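Local coordinates for protein ATP-dependent Clp protease proteolytic subunit (Listeria monocytogenes, PDB 4JCQ) that probably cleaves peptide bonds in misfolded and other proteins as the serine protease subunit of an ATP-dependent, ring-stacked Clp machine, at residues Arg22-Tyr27 / Asp51-Phe56; Leu44-Ser49 / Phe76-Val81; Val89-Ile94 / Met114-Ala119; Glu149-Ser154 / Tyr176-Glu181. All blocks are in the same frame, centred on the assembly; numbering follows the deposited sequence.

Contact 1: residues Arg22-Tyr27 / Asp51-Phe56; sequences RTVLIY and DPITIF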
loop_
_atom_site.group_PDB
_atom_site.type_symbol
_atom_site.label_atom_id
_atom_site.label_comp_id
_atom_site.label_asym_id
_atom_site.label_seq_id
_atom_site.Cartn_x
_atom_site.Cartn_y
_atom_site.Cartn_z
ATOM N N ARG H 22 13.517 24.230 -4.722
ATOM C CA ARG H 22 13.541 24.555 -3.285
ATOM C C ARG H 22 12.174 25.058 -2.804
ATOM O O ARG H 22 12.056 26.136 -2.213
ATOM C CB ARG H 22 14.679 25.533 -2.918
ATOM C CG ARG H 22 15.818 25.613 -3.927
ATOM C CD ARG H 22 17.221 25.540 -3.332
ATOM N NE ARG H 22 17.357 26.012 -1.952
ATOM C CZ ARG H 22 17.896 25.293 -0.967
ATOM N NH1 ARG H 22 17.992 25.798 0.256
ATOM N NH2 ARG H 22 18.350 24.066 -1.203
ATOM N N THR H 23 11.148 24.256 -3.081
ATOM C CA THR H 23 9.770 24.577 -2.731
ATOM C C THR H 23 9.188 23.497 -1.820
ATOM O O THR H 23 9.384 22.302 -2.050
ATOM C CB THR H 23 8.894 24.737 -3.995
ATOM O OG1 THR H 23 9.445 25.763 -4.830
ATOM C CG2 THR H 23 7.470 25.118 -3.634
ATOM N N VAL H 24 8.487 23.933 -0.779
ATOM C CA VAL H 24 7.816 23.031 0.152
ATOM C C VAL H 24 6.330 23.379 0.180
ATOM O O VAL H 24 5.960 24.553 0.281
ATOM C CB VAL H 24 8.420 23.127 1.576
ATOM C CG1 VAL H 24 7.658 22.250 2.562
ATOM C CG2 VAL H 24 9.894 22.739 1.559
ATOM N N LEU H 25 5.482 22.362 0.070
ATOM C CA LEU H 25 4.042 22.567 0.145
ATOM C C LEU H 25 3.509 22.097 1.490
ATOM O O LEU H 25 3.745 20.959 1.899
ATOM C CB LEU H 25 3.317 21.845 -0.999
ATOM C CG LEU H 25 3.736 22.121 -2.450
ATOM C CD1 LEU H 25 2.804 21.386 -3.400
ATOM C CD2 LEU H 25 3.758 23.607 -2.777
ATOM N N ILE H 26 2.809 22.993 2.178
ATOM C CA ILE H 26 2.132 22.662 3.430
ATOM C C ILE H 26 0.630 22.811 3.198
ATOM O O ILE H 26 0.059 23.889 3.389
ATOM C CB ILE H 26 2.631 23.535 4.610
ATOM C CG1 ILE H 26 4.141 23.342 4.817
ATOM C CG2 ILE H 26 1.878 23.203 5.892
ATOM C CD1 ILE H 26 4.750 24.209 5.904
ATOM N N TYR H 27 0.011 21.722 2.746
ATOM C CA TYR H 27 -1.406 21.695 2.405
ATOM C C TYR H 27 -2.134 20.733 3.339
ATOM O O TYR H 27 -1.698 19.595 3.528
ATOM C CB TYR H 27 -1.613 21.230 0.954
ATOM C CG TYR H 27 -1.214 22.197 -0.158
ATOM C CD1 TYR H 27 -1.774 22.075 -1.430
ATOM C CD2 TYR H 27 -0.279 23.218 0.048
ATOM C CE1 TYR H 27 -1.417 22.931 -2.462
ATOM C CE2 TYR H 27 0.082 24.083 -0.978
ATOM C CZ TYR H 27 -0.490 23.934 -2.231
ATOM O OH TYR H 27 -0.137 24.784 -3.260
ATOM N N ASP H 51 20.704 28.627 -0.287
ATOM C CA ASP H 51 19.740 29.342 -1.127
ATOM C C ASP H 51 18.351 29.391 -0.480
ATOM O O ASP H 51 17.985 28.482 0.265
ATOM C CB ASP H 51 19.654 28.691 -2.512
ATOM C CG ASP H 51 20.876 28.972 -3.376
ATOM O OD1 ASP H 51 20.991 28.348 -4.451
ATOM O OD2 ASP H 51 21.720 29.813 -2.992
ATOM N N PRO H 52 17.577 30.461 -0.756
ATOM C CA PRO H 52 16.242 30.626 -0.168
ATOM C C PRO H 52 15.278 29.474 -0.466
ATOM O O PRO H 52 15.419 28.786 -1.480
ATOM C CB PRO H 52 15.731 31.917 -0.814
ATOM C CG PRO H 52 16.968 32.679 -1.147
ATOM C CD PRO H 52 17.962 31.636 -1.564
ATOM N N ILE H 53 14.317 29.274 0.433
ATOM C CA ILE H 53 13.285 28.250 0.283
ATOM C C ILE H 53 11.916 28.927 0.253
ATOM O O ILE H 53 11.659 29.851 1.026
ATOM C CB ILE H 53 13.347 27.212 1.432
ATOM C CG1 ILE H 53 14.693 26.477 1.420
ATOM C CG2 ILE H 53 12.194 26.215 1.342
ATOM C CD1 ILE H 53 15.000 25.716 2.693
ATOM N N THR H 54 11.052 28.477 -0.655
ATOM C CA THR H 54 9.685 28.990 -0.745
ATOM C C THR H 54 8.694 27.953 -0.222
ATOM O O THR H 54 8.725 26.793 -0.635
ATOM C CB THR H 54 9.322 29.382 -2.195
ATOM O OG1 THR H 54 10.322 30.267 -2.714
ATOM C CG2 THR H 54 7.959 30.078 -2.254
ATOM N N ILE H 55 7.827 28.375 0.694
ATOM C CA ILE H 55 6.790 27.501 1.235
ATOM C C ILE H 55 5.407 28.026 0.852
ATOM O O ILE H 55 5.063 29.165 1.166
ATOM C CB ILE H 55 6.888 27.356 2.774
ATOM C CG1 ILE H 55 8.270 26.827 3.188
ATOM C CG2 ILE H 55 5.786 26.444 3.294
ATOM C CD1 ILE H 55 8.459 26.671 4.684
ATOM N N PHE H 56 4.630 27.194 0.161
ATOM C CA PHE H 56 3.224 27.485 -0.120
ATOM C C PHE H 56 2.359 26.841 0.958
ATOM O O PHE H 56 2.443 25.630 1.186
ATOM C CB PHE H 56 2.817 26.968 -1.507
ATOM C CG PHE H 56 3.453 27.715 -2.652
ATOM C CD1 PHE H 56 4.700 27.340 -3.137
ATOM C CD2 PHE H 56 2.797 28.784 -3.253
ATOM C CE1 PHE H 56 5.288 28.024 -4.193
ATOM C CE2 PHE H 56 3.380 29.475 -4.307
ATOM C CZ PHE H 56 4.627 29.093 -4.780
#
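V24 is held through both its N and its O by the strand running beside it: its N reaches T54 O at 2.9 Å, and its O accepts from F56 N. With T54 N to R22 O and a nearly straight I26 N to F56 O bond (174° at the hydrogen), this is the register of neighbouring parallel strands, 23-27 and 53-59, joined through helix 32-48 as a beta-alpha-beta unit; the short axes are 21° apart. Side chains alternate between faces. V24, I26 and I55 lie under helices 32-48 and 64-76, the first over V24 and I26, the second over I26 and I55; here I26 CD1 touches I55 CG2 at 3.6 Å. At the strand start, R22 has positive phi, and its bent chain brings NH1 to D51 O (2.7 Å), the oxygen tilted 22° from the guanidinium plane, while NE makes a weak bond to P52 O. NH2 has a second partner in L45 O of helix 32-48. On the other face, T23, L25 and F56 pack against a neighbouring subunit, whose S39 also bonds Y27 OH. Beside L25, whose CD2 lies 3.7 Å from F56 CB, the F56 ring receives T23 CG2 at its edge, in plane, 3.6 Å from CD1.

Contact 2: residues Leu44-Ser49 / Phe76-Val81; sequences LLESIS and FIKPTV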
loop_
_atom_site.group_PDB
_atom_site.type_symbol
_atom_site.label_atom_id
_atom_site.label_comp_id
_atom_site.label_asym_id
_atom_site.label_seq_id
_atom_site.Cartn_x
_atom_site.Cartn_y
_atom_site.Cartn_z
ATOM N N LEU H 44 16.766 18.617 4.428
ATOM C CA LEU H 44 17.356 18.165 3.172
ATOM C C LEU H 44 17.774 19.354 2.303
ATOM O O LEU H 44 18.887 19.380 1.778
ATOM C CB LEU H 44 16.382 17.236 2.428
ATOM C CG LEU H 44 16.748 16.453 1.155
ATOM C CD1 LEU H 44 16.389 17.233 -0.101
ATOM C CD2 LEU H 44 18.200 15.986 1.122
ATOM N N LEU H 45 16.884 20.337 2.170
ATOM C CA LEU H 45 17.164 21.542 1.386
ATOM C C LEU H 45 18.290 22.383 1.989
ATOM O O LEU H 45 19.104 22.955 1.258
ATOM C CB LEU H 45 15.897 22.387 1.206
ATOM C CG LEU H 45 14.802 21.840 0.282
ATOM C CD1 LEU H 45 13.513 22.627 0.457
ATOM C CD2 LEU H 45 15.240 21.838 -1.177
ATOM N N GLU H 46 18.335 22.444 3.320
ATOM C CA GLU H 46 19.406 23.132 4.039
ATOM C C GLU H 46 20.772 22.497 3.767
ATOM O O GLU H 46 21.759 23.207 3.567
ATOM C CB GLU H 46 19.124 23.150 5.546
ATOM C CG GLU H 46 20.224 23.802 6.372
ATOM C CD GLU H 46 20.003 23.700 7.868
ATOM O OE1 GLU H 46 19.513 22.653 8.345
ATOM O OE2 GLU H 46 20.339 24.674 8.569
ATOM N N SER H 47 20.816 21.165 3.755
ATOM C CA SER H 47 22.062 20.429 3.533
ATOM C C SER H 47 22.610 20.597 2.114
ATOM O O SER H 47 23.814 20.465 1.890
ATOM C CB SER H 47 21.880 18.944 3.858
ATOM O OG SER H 47 21.062 18.301 2.897
ATOM N N ILE H 48 21.723 20.889 1.164
ATOM C CA ILE H 48 22.112 21.080 -0.232
ATOM C C ILE H 48 22.774 22.447 -0.450
ATOM O O ILE H 48 23.881 22.520 -0.989
ATOM C CB ILE H 48 20.921 20.860 -1.194
ATOM C CG1 ILE H 48 20.495 19.388 -1.170
ATOM C CG2 ILE H 48 21.280 21.276 -2.616
ATOM C CD1 ILE H 48 19.126 19.123 -1.756
ATOM N N SER H 49 22.101 23.516 -0.024
ATOM C CA SER H 49 22.640 24.876 -0.146
ATOM C C SER H 49 22.003 25.854 0.842
ATOM O O SER H 49 21.038 25.519 1.534
ATOM C CB SER H 49 22.479 25.400 -1.579
ATOM O OG SER H 49 21.124 25.687 -1.875
ATOM N N PHE H 76 14.927 27.841 12.504
ATOM C CA PHE H 76 16.152 27.122 12.872
ATOM C C PHE H 76 17.148 26.986 11.719
ATOM O O PHE H 76 18.344 27.229 11.897
ATOM C CB PHE H 76 15.814 25.743 13.457
ATOM C CG PHE H 76 17.017 24.925 13.839
ATOM C CD1 PHE H 76 17.722 25.200 15.009
ATOM C CD2 PHE H 76 17.442 23.870 13.035
ATOM C CE1 PHE H 76 18.830 24.444 15.362
ATOM C CE2 PHE H 76 18.550 23.112 13.385
ATOM C CZ PHE H 76 19.244 23.399 14.550
ATOM N N ILE H 77 16.651 26.595 10.548
ATOM C CA ILE H 77 17.509 26.346 9.386
ATOM C C ILE H 77 18.174 27.627 8.877
ATOM O O ILE H 77 17.642 28.725 9.056
ATOM C CB ILE H 77 16.755 25.621 8.242
ATOM C CG1 ILE H 77 15.554 26.448 7.759
ATOM C CG2 ILE H 77 16.334 24.224 8.687
ATOM C CD1 ILE H 77 14.935 25.959 6.466
ATOM N N LYS H 78 19.343 27.476 8.257
ATOM C CA LYS H 78 20.110 28.620 7.757
ATOM C C LYS H 78 19.480 29.362 6.570
ATOM O O LYS H 78 19.477 30.593 6.565
ATOM C CB LYS H 78 21.564 28.227 7.455
ATOM C CG LYS H 78 22.499 28.399 8.645
ATOM C CD LYS H 78 23.935 28.013 8.315
ATOM C CE LYS H 78 24.190 26.534 8.561
ATOM N NZ LYS H 78 25.624 26.174 8.394
ATOM N N PRO H 79 18.938 28.630 5.568
ATOM C CA PRO H 79 18.328 29.327 4.430
ATOM C C PRO H 79 17.177 30.257 4.822
ATOM O O PRO H 79 16.426 29.961 5.755
ATOM C CB PRO H 79 17.794 28.183 3.563
ATOM C CG PRO H 79 18.654 27.019 3.906
ATOM C CD PRO H 79 18.919 27.166 5.374
ATOM N N THR H 80 17.062 31.376 4.111
ATOM C CA THR H 80 15.945 32.301 4.278
ATOM C C THR H 80 14.674 31.663 3.721
ATOM O O THR H 80 14.672 31.136 2.609
ATOM C CB THR H 80 16.220 33.644 3.570
ATOM O OG1 THR H 80 17.390 34.246 4.132
ATOM C CG2 THR H 80 15.045 34.604 3.728
ATOM N N VAL H 81 13.602 31.709 4.506
ATOM C CA VAL H 81 12.339 31.098 4.115
ATOM C C VAL H 81 11.315 32.155 3.711
ATOM O O VAL H 81 11.014 33.071 4.479
ATOM C CB VAL H 81 11.774 30.189 5.232
ATOM C CG1 VAL H 81 10.372 29.703 4.886
ATOM C CG2 VAL H 81 12.700 29.003 5.477
#
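The carboxylate of E46 is met from above its plane by the backbone N of K78, which donates to OE2 at 3.0 Å from a position 43° out of that plane, with the N-H pointing well at the oxygen (160°). The other oxygen, OE1, rests 3.6 Å from I77 CG2, and OE2 also lies 3.4 Å from I77 CA. The puckered P79 ring is crossed at about a right angle by the E46 chain: its CD faces E46 CG at 3.7 Å, and its CG lies 3.7 Å from S49 O. This reach follows from the glutamate's shape: CG stands anti to the backbone N (chi1 178°), and the chain stays extended beyond it. The contact thereby ties the last turn of helix 32-48 to the loop that leads from helix 64-76 into strand 81-86 of the ClpP fold. P79 and I77 also rest on I53 of the adjoining strand. R186 of a neighbouring subunit adds a salt bridge from its NE to E46 OE2. One oxygen thus takes both a neutral N-H and a cationic donor, an environment that would favour the charged form of E46 and brings the loop and a neighbouring subunit together on one carboxylate oxygen.

Contact 3: residues Val89-Ile94 / Met114-Ala119; sequences VASAGI and MIHQPA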
loop_
_atom_site.group_PDB
_atom_site.type_symbol
_atom_site.label_atom_id
_atom_site.label_comp_id
_atom_site.label_asym_id
_atom_site.label_seq_id
_atom_site.Cartn_x
_atom_site.Cartn_y
_atom_site.Cartn_z
ATOM N N VAL H 89 -5.357 30.247 5.285
ATOM C CA VAL H 89 -4.305 30.110 6.287
ATOM C C VAL H 89 -4.935 30.460 7.628
ATOM O O VAL H 89 -5.300 31.615 7.865
ATOM C CB VAL H 89 -3.105 31.048 6.013
ATOM C CG1 VAL H 89 -2.008 30.841 7.053
ATOM C CG2 VAL H 89 -2.550 30.840 4.608
ATOM N N ALA H 90 -5.083 29.462 8.495
ATOM C CA ALA H 90 -5.784 29.663 9.763
ATOM C C ALA H 90 -5.134 28.937 10.932
ATOM O O ALA H 90 -4.532 27.875 10.759
ATOM C CB ALA H 90 -7.243 29.242 9.632
ATOM N N SER H 91 -5.275 29.530 12.119
ATOM C CA SER H 91 -4.910 28.891 13.386
ATOM C C SER H 91 -3.441 28.453 13.428
ATOM O O SER H 91 -2.549 29.294 13.324
ATOM C CB SER H 91 -5.873 27.739 13.699
ATOM O OG SER H 91 -7.218 28.197 13.668
ATOM N N ALA H 92 -3.187 27.151 13.572
ATOM C CA ALA H 92 -1.811 26.637 13.572
ATOM C C ALA H 92 -1.092 26.949 12.257
ATOM O O ALA H 92 0.130 27.094 12.229
ATOM C CB ALA H 92 -1.789 25.141 13.855
ATOM N N GLY H 93 -1.863 27.048 11.173
ATOM C CA GLY H 93 -1.336 27.466 9.873
ATOM C C GLY H 93 -0.823 28.899 9.879
ATOM O O GLY H 93 0.165 29.213 9.211
ATOM N N ILE H 94 -1.504 29.767 10.629
ATOM C CA ILE H 94 -1.077 31.160 10.820
ATOM C C ILE H 94 0.246 31.237 11.586
ATOM O O ILE H 94 1.130 32.031 11.245
ATOM C CB ILE H 94 -2.181 31.995 11.523
ATOM C CG1 ILE H 94 -3.213 32.491 10.500
ATOM C CG2 ILE H 94 -1.601 33.162 12.318
ATOM C CD1 ILE H 94 -2.761 33.657 9.639
ATOM N N MET H 114 -7.268 33.633 9.153
ATOM C CA MET H 114 -7.921 33.678 10.465
ATOM C C MET H 114 -6.930 33.336 11.571
ATOM O O MET H 114 -6.330 32.266 11.554
ATOM C CB MET H 114 -9.125 32.732 10.513
ATOM C CG MET H 114 -9.894 32.781 11.830
ATOM S SD MET H 114 -11.388 31.779 11.835
ATOM C CE MET H 114 -10.710 30.119 11.848
ATOM N N ILE H 115 -6.763 34.240 12.534
ATOM C CA ILE H 115 -5.782 34.011 13.600
ATOM C C ILE H 115 -6.349 33.304 14.835
ATOM O O ILE H 115 -5.611 33.041 15.786
ATOM C CB ILE H 115 -5.011 35.293 14.006
ATOM C CG1 ILE H 115 -5.903 36.266 14.785
ATOM C CG2 ILE H 115 -4.364 35.949 12.791
ATOM C CD1 ILE H 115 -5.115 37.255 15.618
ATOM N N HIS H 116 -7.644 32.988 14.810
ATOM C CA HIS H 116 -8.278 32.204 15.876
ATOM C C HIS H 116 -7.442 31.018 16.248
ATOM O O HIS H 116 -6.975 30.286 15.376
ATOM C CB HIS H 116 -9.658 31.718 15.448
ATOM C CG HIS H 116 -10.307 30.780 16.443
ATOM N ND1 HIS H 116 -10.311 29.443 16.284
ATOM C CD2 HIS H 116 -10.970 31.036 17.642
ATOM C CE1 HIS H 116 -10.951 28.870 17.321
ATOM N NE2 HIS H 116 -11.355 29.846 18.151
ATOM N N GLN H 117 -7.243 30.821 17.547
ATOM C CA GLN H 117 -6.513 29.661 18.041
ATOM C C GLN H 117 -7.429 28.826 18.926
ATOM O O GLN H 117 -8.112 29.372 19.793
ATOM C CB GLN H 117 -5.254 30.084 18.811
ATOM C CG GLN H 117 -4.291 30.986 18.041
ATOM C CD GLN H 117 -3.663 30.319 16.823
ATOM O OE1 GLN H 117 -3.388 29.122 16.824
ATOM N NE2 GLN H 117 -3.423 31.105 15.778
ATOM N N PRO H 118 -7.463 27.497 18.702
ATOM C CA PRO H 118 -8.273 26.608 19.539
ATOM C C PRO H 118 -7.768 26.610 20.979
ATOM O O PRO H 118 -6.559 26.553 21.208
ATOM C CB PRO H 118 -8.070 25.232 18.896
ATOM C CG PRO H 118 -6.793 25.346 18.132
ATOM C CD PRO H 118 -6.750 26.761 17.644
ATOM N N ALA H 119 -8.693 26.690 21.934
ATOM C CA ALA H 119 -8.339 26.779 23.351
ATOM C C ALA H 119 -7.555 25.554 23.831
ATOM O O ALA H 119 -6.531 25.688 24.505
ATOM C CB ALA H 119 -9.586 26.990 24.195
#
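S91 and H116, the predicted nucleophile and histidine of the active site, meet through the wrong atoms for catalysis. With OG anti to the carbonyl carbon (chi1 -54°), the serine hydroxyl is directed at the main chain of the histidine and donates to H116 O at 2.7 Å, tilted 29° from the carbonyl plane. The imidazole lies oblique to OG; its ND1 is 4.2 Å from S91 OG and its NE2 6.3 Å from that same OG, so neither ring nitrogen is bonded to the hydroxyl. This agrees with the inactive catalytic triad reported for this structure. Q117 comes at the same serine by its own route: its chain folds at chi2, and NE2 donates to S91 O at 3.2 Å from above the carbonyl plane, although that oxygen lies almost in the amide plane. A weak bond from NE2 to I115 O further restrains the amide. In the ClpP/crotonase fold the two stretches are parallel strands up to A90 and M114, closed by M114 N to V89 O and S91 N to M114 O (3.0 Å). Beyond them S91, with positive phi, stands at the N-cap position of helix 92-97. One turn on, I94 CG1 lies 3.3 Å from M114 O, while the I94 and I115 side chains cross obliquely, CG2 to CG2 at 4.0 Å; I115 also packs against helix 155-162.

Contact 4: residues Glu149-Ser154 / Tyr176-Glu181; sequences EATGQS and YGIVNE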
loop_
_atom_site.group_PDB
_atom_site.type_symbol
_atom_site.label_atom_id
_atom_site.label_comp_id
_atom_site.label_asym_id
_atom_site.label_seq_id
_atom_site.Cartn_x
_atom_site.Cartn_y
_atom_site.Cartn_z
ATOM N N GLU H 149 4.323 39.866 18.028
ATOM C CA GLU H 149 5.675 40.221 17.595
ATOM C C GLU H 149 5.828 40.153 16.073
ATOM O O GLU H 149 6.477 41.011 15.474
ATOM C CB GLU H 149 6.718 39.326 18.273
ATOM C CG GLU H 149 8.153 39.813 18.106
ATOM C CD GLU H 149 9.186 38.825 18.618
ATOM O OE1 GLU H 149 9.041 38.336 19.759
ATOM O OE2 GLU H 149 10.155 38.547 17.880
ATOM N N ALA H 150 5.224 39.137 15.460
ATOM C CA ALA H 150 5.326 38.930 14.015
ATOM C C ALA H 150 4.530 39.952 13.197
ATOM O O ALA H 150 4.968 40.361 12.120
ATOM C CB ALA H 150 4.908 37.511 13.650
ATOM N N THR H 151 3.369 40.358 13.712
ATOM C CA THR H 151 2.461 41.249 12.981
ATOM C C THR H 151 2.695 42.729 13.279
ATOM O O THR H 151 2.419 43.588 12.441
ATOM C CB THR H 151 0.977 40.929 13.268
ATOM O OG1 THR H 151 0.716 41.049 14.674
ATOM C CG2 THR H 151 0.616 39.521 12.793
ATOM N N GLY H 152 3.195 43.021 14.477
ATOM C CA GLY H 152 3.362 44.400 14.928
ATOM C C GLY H 152 2.138 44.923 15.659
ATOM O O GLY H 152 2.118 46.071 16.105
ATOM N N GLN H 153 1.112 44.080 15.772
ATOM C CA GLN H 153 -0.091 44.408 16.532
ATOM C C GLN H 153 0.200 44.323 18.027
ATOM O O GLN H 153 1.122 43.621 18.447
ATOM C CB GLN H 153 -1.234 43.451 16.180
ATOM C CG GLN H 153 -1.722 43.516 14.737
ATOM C CD GLN H 153 -2.671 44.674 14.470
ATOM O OE1 GLN H 153 -3.189 45.303 15.394
ATOM N NE2 GLN H 153 -2.906 44.957 13.195
ATOM N N SER H 154 -0.590 45.038 18.824
ATOM C CA SER H 154 -0.476 44.985 20.280
ATOM C C SER H 154 -0.921 43.625 20.809
ATOM O O SER H 154 -1.703 42.925 20.160
ATOM C CB SER H 154 -1.318 46.088 20.921
ATOM O OG SER H 154 -2.702 45.834 20.751
ATOM N N TYR H 176 -3.538 44.112 8.541
ATOM C CA TYR H 176 -3.342 43.568 9.884
ATOM C C TYR H 176 -1.863 43.345 10.211
ATOM O O TYR H 176 -1.481 43.309 11.381
ATOM C CB TYR H 176 -4.110 42.250 10.020
ATOM C CG TYR H 176 -4.452 41.855 11.439
ATOM C CD1 TYR H 176 -5.614 42.324 12.051
ATOM C CD2 TYR H 176 -3.626 40.998 12.162
ATOM C CE1 TYR H 176 -5.937 41.959 13.350
ATOM C CE2 TYR H 176 -3.941 40.623 13.458
ATOM C CZ TYR H 176 -5.096 41.107 14.047
ATOM O OH TYR H 176 -5.411 40.737 15.332
ATOM N N GLY H 177 -1.041 43.195 9.176
ATOM C CA GLY H 177 0.389 42.940 9.346
ATOM C C GLY H 177 0.781 41.479 9.191
ATOM O O GLY H 177 1.921 41.104 9.475
ATOM N N ILE H 178 -0.164 40.654 8.744
ATOM C CA ILE H 178 0.098 39.235 8.483
ATOM C C ILE H 178 0.788 39.084 7.127
ATOM O O ILE H 178 1.889 38.535 7.036
ATOM C CB ILE H 178 -1.201 38.394 8.519
ATOM C CG1 ILE H 178 -1.857 38.475 9.903
ATOM C CG2 ILE H 178 -0.922 36.941 8.148
ATOM C CD1 ILE H 178 -3.327 38.098 9.907
ATOM N N VAL H 179 0.133 39.586 6.083
ATOM C CA VAL H 179 0.662 39.549 4.721
ATOM C C VAL H 179 1.407 40.850 4.432
ATOM O O VAL H 179 0.913 41.931 4.749
ATOM C CB VAL H 179 -0.473 39.360 3.689
ATOM C CG1 VAL H 179 0.065 39.404 2.263
ATOM C CG2 VAL H 179 -1.213 38.053 3.941
ATOM N N ASN H 180 2.592 40.743 3.836
ATOM C CA ASN H 180 3.353 41.924 3.438
ATOM C C ASN H 180 3.054 42.355 2.006
ATOM O O ASN H 180 2.906 43.546 1.729
ATOM C CB ASN H 180 4.855 41.693 3.610
ATOM C CG ASN H 180 5.656 42.984 3.582
ATOM O OD1 ASN H 180 6.570 43.145 2.771
ATOM N ND2 ASN H 180 5.318 43.909 4.472
ATOM N N GLU H 181 2.963 41.379 1.104
ATOM C CA GLU H 181 2.792 41.656 -0.318
ATOM C C GLU H 181 1.853 40.648 -0.977
ATOM O O GLU H 181 2.005 39.437 -0.807
ATOM C CB GLU H 181 4.155 41.651 -1.018
ATOM C CG GLU H 181 4.155 42.237 -2.421
ATOM C CD GLU H 181 5.542 42.285 -3.044
ATOM O OE1 GLU H 181 5.627 42.383 -4.286
ATOM O OE2 GLU H 181 6.546 42.227 -2.300
#
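Q153 and Y176 cross at about a right angle where two helix ends come together: the end of helix 133-151, where T151 makes an ST turn, and that of helix 170-176, closed by a Schellman motif at G177, which has positive phi. From CB, which points toward the other segment, the glutamine places CG over the tyrosine ring, 4.2 Å from its centroid and 23° off the normal, a CH-pi contact. CG is also 3.4 Å from Y176 O. A bend at chi2 (-80°) keeps CD beside that carbonyl, 3.6 Å from Y176 O. At the tip NE2 donates to Y176 O at 2.8 Å, the bond nearly straight (170°) and the oxygen within the amide plane. NE2 also sits 3.8 Å above the plane of the Y176 ring, offset toward the rim, with amide and ring stacked. One side chain thus engages both the ring and the carbonyl of a single residue. The ring has its own tether, since Y176 OH bonds D161, and I158 of the same helix 155-162 packs on both Q153 and Y176. The backbone N of Q153 donates to T151 OG1 in the ST turn, and OG1 bonds I147 O as well. R105 NH2 links the two segments from outside, bonding both A150 O and G177 O. T151 CA approaches G177 O at 3.6 Å in a CA-H...O contact, and the T151 and I178 side chains lie side by side, pointing the same way, T151 CG2 3.9 Å from I178 CG1.

Contacts 1 and 2 interlock along the chain, their segments alternating, with centres 11 Å apart. Both belong to the first strands and helices of the ClpP fold: strand 23-27, helix 32-48, strand 53-59 and the loop after helix 64-76. Contact 3 follows in series, its centre about 20 Å from that of contact 1 and on the opposite side of the chain's centre; contact 4 comes last, 14 Å from contact 3 between centres. Contacts 3 and 4 touch through I94, I115, Y176 and I178, so the active-site stretch is backed by the loop leading to the last strand. Contacts 1 and 2 touch neighbouring subunits, whereas no other chain touches contacts 3 and 4, the first of which holds the predicted catalytic serine and histidine.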